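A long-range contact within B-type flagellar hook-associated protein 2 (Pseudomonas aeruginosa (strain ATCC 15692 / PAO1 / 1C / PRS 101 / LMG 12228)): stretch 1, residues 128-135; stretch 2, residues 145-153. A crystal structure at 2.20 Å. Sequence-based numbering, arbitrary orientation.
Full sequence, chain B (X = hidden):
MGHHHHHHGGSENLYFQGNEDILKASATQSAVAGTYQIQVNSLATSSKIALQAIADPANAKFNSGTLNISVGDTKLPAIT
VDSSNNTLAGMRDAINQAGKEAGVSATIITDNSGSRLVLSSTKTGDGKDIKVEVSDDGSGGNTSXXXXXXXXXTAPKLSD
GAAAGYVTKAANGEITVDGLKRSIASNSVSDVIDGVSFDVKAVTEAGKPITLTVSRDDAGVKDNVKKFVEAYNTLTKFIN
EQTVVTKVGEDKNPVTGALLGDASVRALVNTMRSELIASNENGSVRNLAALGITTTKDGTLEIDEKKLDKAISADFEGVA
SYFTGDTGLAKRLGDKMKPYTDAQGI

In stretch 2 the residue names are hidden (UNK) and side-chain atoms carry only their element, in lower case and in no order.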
ATOM      1  N   LYS B 128     -39.591 -45.184  21.072  1.00 81.84           N
ATOM      2  CA  LYS B 128     -38.728 -45.671  20.004  1.00 85.20           C
ATOM      3  C   LYS B 128     -37.448 -46.247  20.607  1.00 78.39           C
ATOM      4  O   LYS B 128     -36.344 -45.928  20.169  1.00 79.78           O
ATOM      5  CB  LYS B 128     -38.399 -44.564  18.994  1.00 86.61           C
ATOM      6  CG  LYS B 128     -39.587 -44.064  18.181  1.00 94.15           C
ATOM      7  CD  LYS B 128     -40.366 -43.023  18.959  1.00104.76           C
ATOM      8  CE  LYS B 128     -41.570 -42.502  18.202  1.00107.37           C
ATOM      9  NZ  LYS B 128     -42.330 -41.536  19.043  1.00106.29           N
ATOM     10  N   ASP B 129     -37.608 -47.095  21.618  1.00 76.19           N
ATOM     11  CA  ASP B 129     -36.472 -47.732  22.274  1.00 80.23           C
ATOM     12  C   ASP B 129     -36.009 -48.944  21.473  1.00 74.32           C
ATOM     13  O   ASP B 129     -36.816 -49.602  20.821  1.00 70.24           O
ATOM     14  CB  ASP B 129     -36.840 -48.159  23.701  1.00 88.09           C
ATOM     15  CG  ASP B 129     -37.051 -46.975  24.638  1.00 91.39           C
ATOM     16  OD1 ASP B 129     -36.272 -46.000  24.574  1.00 98.45           O
ATOM     17  OD2 ASP B 129     -38.005 -47.024  25.444  1.00 85.67           O
ATOM     18  N   ILE B 130     -34.713 -49.239  21.531  1.00 71.65           N
ATOM     19  CA  ILE B 130     -34.172 -50.412  20.857  1.00 73.50           C
ATOM     20  C   ILE B 130     -34.403 -51.655  21.715  1.00 79.67           C
ATOM     21  O   ILE B 130     -34.077 -51.661  22.900  1.00 83.93           O
ATOM     22  CB  ILE B 130     -32.663 -50.263  20.555  1.00 68.83           C
ATOM     23  CG1 ILE B 130     -32.391 -48.981  19.768  1.00 67.25           C
ATOM     24  CG2 ILE B 130     -32.149 -51.467  19.770  1.00 66.14           C
ATOM     25  CD1 ILE B 130     -30.914 -48.704  19.554  1.00 60.58           C
ATOM     26  N   LYS B 131     -34.965 -52.701  21.116  1.00 77.85           N
ATOM     27  CA  LYS B 131     -35.227 -53.945  21.836  1.00 72.74           C
ATOM     28  C   LYS B 131     -34.538 -55.123  21.156  1.00 72.46           C
ATOM     29  O   LYS B 131     -34.499 -55.209  19.928  1.00 68.97           O
ATOM     30  CB  LYS B 131     -36.734 -54.207  21.942  1.00 79.39           C
ATOM     31  CG  LYS B 131     -37.092 -55.464  22.721  1.00 85.91           C
ATOM     32  CD  LYS B 131     -38.589 -55.604  22.943  1.00 91.49           C
ATOM     33  CE  LYS B 131     -38.883 -56.693  23.970  1.00101.39           C
ATOM     34  NZ  LYS B 131     -40.337 -56.867  24.256  1.00108.90           N
ATOM     35  N   VAL B 132     -33.995 -56.027  21.969  1.00 72.93           N
ATOM     36  CA  VAL B 132     -33.307 -57.211  21.473  1.00 71.86           C
ATOM     37  C   VAL B 132     -33.903 -58.479  22.078  1.00 72.54           C
ATOM     38  O   VAL B 132     -33.841 -58.684  23.293  1.00 64.37           O
ATOM     39  CB  VAL B 132     -31.801 -57.168  21.783  1.00 71.38           C
ATOM     40  CG1 VAL B 132     -31.112 -58.396  21.196  1.00 72.16           C
ATOM     41  CG2 VAL B 132     -31.176 -55.886  21.236  1.00 61.27           C
ATOM     42  N   GLU B 133     -34.497 -59.312  21.228  1.00 79.92           N
ATOM     43  CA  GLU B 133     -35.041 -60.604  21.644  1.00 80.32           C
ATOM     44  C   GLU B 133     -34.138 -61.747  21.169  1.00 83.84           C
ATOM     45  O   GLU B 133     -33.674 -61.739  20.029  1.00 87.95           O
ATOM     46  CB  GLU B 133     -36.458 -60.785  21.094  1.00 75.11           C
ATOM     47  CG  GLU B 133     -37.535 -60.042  21.876  1.00 84.68           C
ATOM     48  CD  GLU B 133     -38.840 -59.901  21.105  1.00 93.80           C
ATOM     49  OE1 GLU B 133     -38.790 -59.688  19.874  1.00 91.93           O
ATOM     50  OE2 GLU B 133     -39.917 -59.992  21.733  1.00102.24           O
ATOM     51  N   VAL B 134     -33.892 -62.728  22.035  1.00 83.71           N
ATOM     52  CA  VAL B 134     -32.933 -63.788  21.726  1.00 83.36           C
ATOM     53  C   VAL B 134     -33.505 -65.193  21.914  1.00 96.18           C
ATOM     54  O   VAL B 134     -33.976 -65.539  22.997  1.00102.53           O
ATOM     55  CB  VAL B 134     -31.670 -63.680  22.602  1.00 82.71           C
ATOM     56  CG1 VAL B 134     -30.733 -64.854  22.314  1.00 73.71           C
ATOM     57  CG2 VAL B 134     -30.962 -62.351  22.377  1.00 83.50           C
ATOM     58  N   SER B 135     -33.454 -65.997  20.857  1.00101.59           N
ATOM     59  CA  SER B 135     -33.727 -67.427  20.953  1.00103.55           C
ATOM     60  C   SER B 135     -32.405 -68.185  20.877  1.00106.28           C
ATOM     61  O   SER B 135     -31.741 -68.179  19.844  1.00101.19           O
ATOM     62  CB  SER B 135     -34.676 -67.891  19.847  1.00105.43           C
ATOM     63  OG  SER B 135     -35.992 -67.410  20.058  1.00108.37           O
ATOM     64  N   UNK B 145     -25.966 -67.075  24.004  1.00101.63           N
ATOM     65  CA  UNK B 145     -26.478 -66.063  23.090  1.00100.88           C
ATOM     66  C   UNK B 145     -27.542 -65.245  23.809  1.00105.43           C
ATOM     67  O   UNK B 145     -27.837 -64.113  23.430  1.00109.79           O
ATOM     68  c   UNK B 145     -26.203 -65.297  19.912  1.00 97.87           C
ATOM     69  c   UNK B 145     -27.049 -66.702  21.820  1.00 97.43           C
ATOM     70  c   UNK B 145     -27.438 -65.762  20.671  1.00 94.60           C
ATOM     71  c   UNK B 145     -28.425 -66.436  19.731  1.00 97.82           C
ATOM     72  N   UNK B 146     -28.113 -65.837  24.853  1.00103.55           N
ATOM     73  CA  UNK B 146     -29.213 -65.226  25.592  1.00 96.85           C
ATOM     74  C   UNK B 146     -28.821 -63.957  26.357  1.00 93.66           C
ATOM     75  O   UNK B 146     -29.683 -63.138  26.681  1.00 97.18           O
ATOM     76  c   UNK B 146     -29.813 -66.246  26.561  1.00 92.70           C
ATOM     77  o   UNK B 146     -28.843 -66.686  27.493  1.00 93.51           O
ATOM     78  N   UNK B 147     -27.534 -63.785  26.644  1.00 90.89           N
ATOM     79  CA  UNK B 147     -27.103 -62.633  27.433  1.00 92.79           C
ATOM     80  C   UNK B 147     -27.014 -61.368  26.578  1.00 96.97           C
ATOM     81  O   UNK B 147     -26.593 -60.316  27.060  1.00 99.13           O
ATOM     82  c   UNK B 147     -23.302 -63.451  27.981  1.00 98.36           C
ATOM     83  o   UNK B 147     -23.168 -63.026  29.128  1.00 97.16           O
ATOM     84  n   UNK B 147     -22.343 -64.117  27.347  1.00101.22           N
ATOM     85  c   UNK B 147     -24.597 -63.230  27.213  1.00 94.31           C
ATOM     86  c   UNK B 147     -25.761 -62.904  28.127  1.00 95.19           C
ATOM     87  N   UNK B 148     -27.419 -61.471  25.315  1.00 94.97           N
ATOM     88  CA  UNK B 148     -27.487 -60.302  24.445  1.00 87.77           C
ATOM     89  C   UNK B 148     -28.905 -59.744  24.397  1.00 87.86           C
ATOM     90  O   UNK B 148     -29.189 -58.820  23.637  1.00 88.76           O
ATOM     91  c   UNK B 148     -25.219 -61.055  21.344  1.00 80.55           C
ATOM     92  c   UNK B 148     -25.537 -60.986  22.828  1.00 79.19           C
ATOM     93  c   UNK B 148     -24.634 -59.979  23.528  1.00 64.90           C
ATOM     94  c   UNK B 148     -27.012 -60.643  23.032  1.00 82.94           C
ATOM     95  N   UNK B 149     -29.788 -60.299  25.220  1.00 83.07           N
ATOM     96  CA  UNK B 149     -31.173 -59.852  25.241  1.00 74.65           C
ATOM     97  C   UNK B 149     -31.265 -58.507  25.952  1.00 78.92           C
ATOM     98  O   UNK B 149     -30.478 -58.213  26.851  1.00 84.07           O
ATOM     99  c   UNK B 149     -32.072 -60.890  25.915  1.00 65.37           C
ATOM    100  N   UNK B 150     -32.223 -57.690  25.536  1.00 81.00           N
ATOM    101  CA  UNK B 150     -32.405 -56.365  26.112  1.00 76.21           C
ATOM    102  C   UNK B 150     -33.880 -55.986  26.073  1.00 77.23           C
ATOM    103  O   UNK B 150     -34.479 -55.867  25.003  1.00 80.02           O
ATOM    104  c   UNK B 150     -30.389 -53.716  26.906  1.00 77.29           C
ATOM    105  c   UNK B 150     -32.289 -51.769  26.467  1.00 64.51           C
ATOM    106  c   UNK B 150     -32.393 -52.997  25.836  1.00 70.61           C
ATOM    107  c   UNK B 150     -31.451 -53.990  26.055  1.00 77.33           C
ATOM    108  c   UNK B 150     -30.283 -52.484  27.537  1.00 68.88           C
ATOM    109  c   UNK B 150     -31.231 -51.513  27.313  1.00 63.65           C
ATOM    110  c   UNK B 150     -31.558 -55.329  25.358  1.00 77.10           C
ATOM    111  N   UNK B 151     -34.462 -55.793  27.248  1.00 79.18           N
ATOM    112  CA  UNK B 151     -35.852 -55.378  27.336  1.00 81.28           C
ATOM    113  C   UNK B 151     -35.909 -53.991  27.975  1.00 83.88           C
ATOM    114  O   UNK B 151     -35.679 -53.845  29.175  1.00 88.55           O
ATOM    115  c   UNK B 151     -36.672 -56.395  28.140  1.00 78.82           C
ATOM    116  o   UNK B 151     -38.814 -56.506  29.165  1.00 94.55           O
ATOM    117  c   UNK B 151     -38.139 -56.025  28.230  1.00 88.84           C
ATOM    118  o   UNK B 151     -38.618 -55.258  27.368  1.00 93.70           O
ATOM    119  N   UNK B 152     -36.210 -52.966  27.161  1.00 79.54           N
ATOM    120  CA  UNK B 152     -36.283 -51.550  27.554  1.00 70.64           C
ATOM    121  C   UNK B 152     -37.248 -51.286  28.711  1.00 73.48           C
ATOM    122  O   UNK B 152     -37.126 -50.272  29.396  1.00 82.15           O
ATOM    123  c   UNK B 152     -36.425 -53.141  25.715  1.00 75.77           C
ATOM    124  c   UNK B 152     -36.311 -51.743  25.186  1.00 69.64           C
ATOM    125  c   UNK B 152     -36.776 -50.864  26.278  1.00 63.59           C
ATOM    126  N   UNK B 153     -38.191 -52.195  28.925  1.00 74.87           N
ATOM    127  CA  UNK B 153     -39.152 -52.057  30.011  1.00 76.64           C
ATOM    128  C   UNK B 153     -38.506 -52.343  31.362  1.00 76.24           C
ATOM    129  O   UNK B 153     -38.964 -51.852  32.393  1.00 75.94           O
ATOM    130  c   UNK B 153     -40.344 -52.978  29.787  1.00 78.15           C
TER

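Position 145 carries four side-chain carbons and no heteroatom, forked at the second carbon, and it points toward stretch 1, where Val134 CG1 lies 3.2 Å from the backbone O of 145. The fork after an unbranched first carbon identifies Leu145; its CG is 3.8 Å from Val134 CG1.

Position 146 has one carbon followed by one oxygen, a short hydroxyl side chain directed sideways, while its CA lies 3.6 Å from Val134 CG1. This is Ser146.

At position 147 three carbons run in line, the third bearing one oxygen and one nitrogen. The chain points away and reaches nothing on stretch 1. A terminal amide at this length is that of Gln147.

Position 148 again shows four carbons forked at the second, with its CB 4.4 Å from Val134 CG2 and its backbone O 3.1 Å from Val132 CG1. It is Leu148, whose N donates to Leu145 O at 3.3 Å, a bond from the end of the 3-10 segment back to the residue just before it.

Position 149 has a single carbon, 4.0 Å from Val134 CG2, and is therefore Ala149. Its CA approaches Val132 O at 3.5 Å in a CA-H...O contact.

Position 150 bears one carbon and then a ring of six carbons with no oxygen attached, which distinguishes Phe150 from tyrosine. Its CB lies 4.0 Å from Val132 CB, and Ile130 O sits 3.6 Å from CD2, oblique to the ring.

Position 151 has two carbons, the second carrying two oxygens: a short carboxylate, Asp151. Although its CB points away, its end comes nearer, and OD1 forms a long salt bridge of 3.9 Å with Lys131 NZ. The same OD1 accepts a weak hydrogen bond from the N of position 153 at 3.5 Å.

Three carbons at position 152 close a ring onto the backbone N, which defines Pro152. Its CG packs 3.2 Å from Ile130 O, and its CB is 3.7 Å from Asp129 CB.

Position 153 has one carbon and makes no contact with stretch 1; it is Ala153.

The contact is pinned by a single antiparallel bridge. Val132 N donates to Phe150 O at 3.1 Å, and Phe150 N donates to Val132 O at 2.9 Å; both bonds are nearly straight. Beyond this pair, side-chain packing takes over. Val132 and Val134 point toward stretch 2, and Val134 meets Leu145, Leu148 and Ala149, whereas the intervening Glu133 points away and makes no contact. Pro152 extends the packing along Asp129 and Ile130, with the long Lys131–Asp151 pair adding a charged element.

Stretch 2, residues 145-153: LSQLAFDPA
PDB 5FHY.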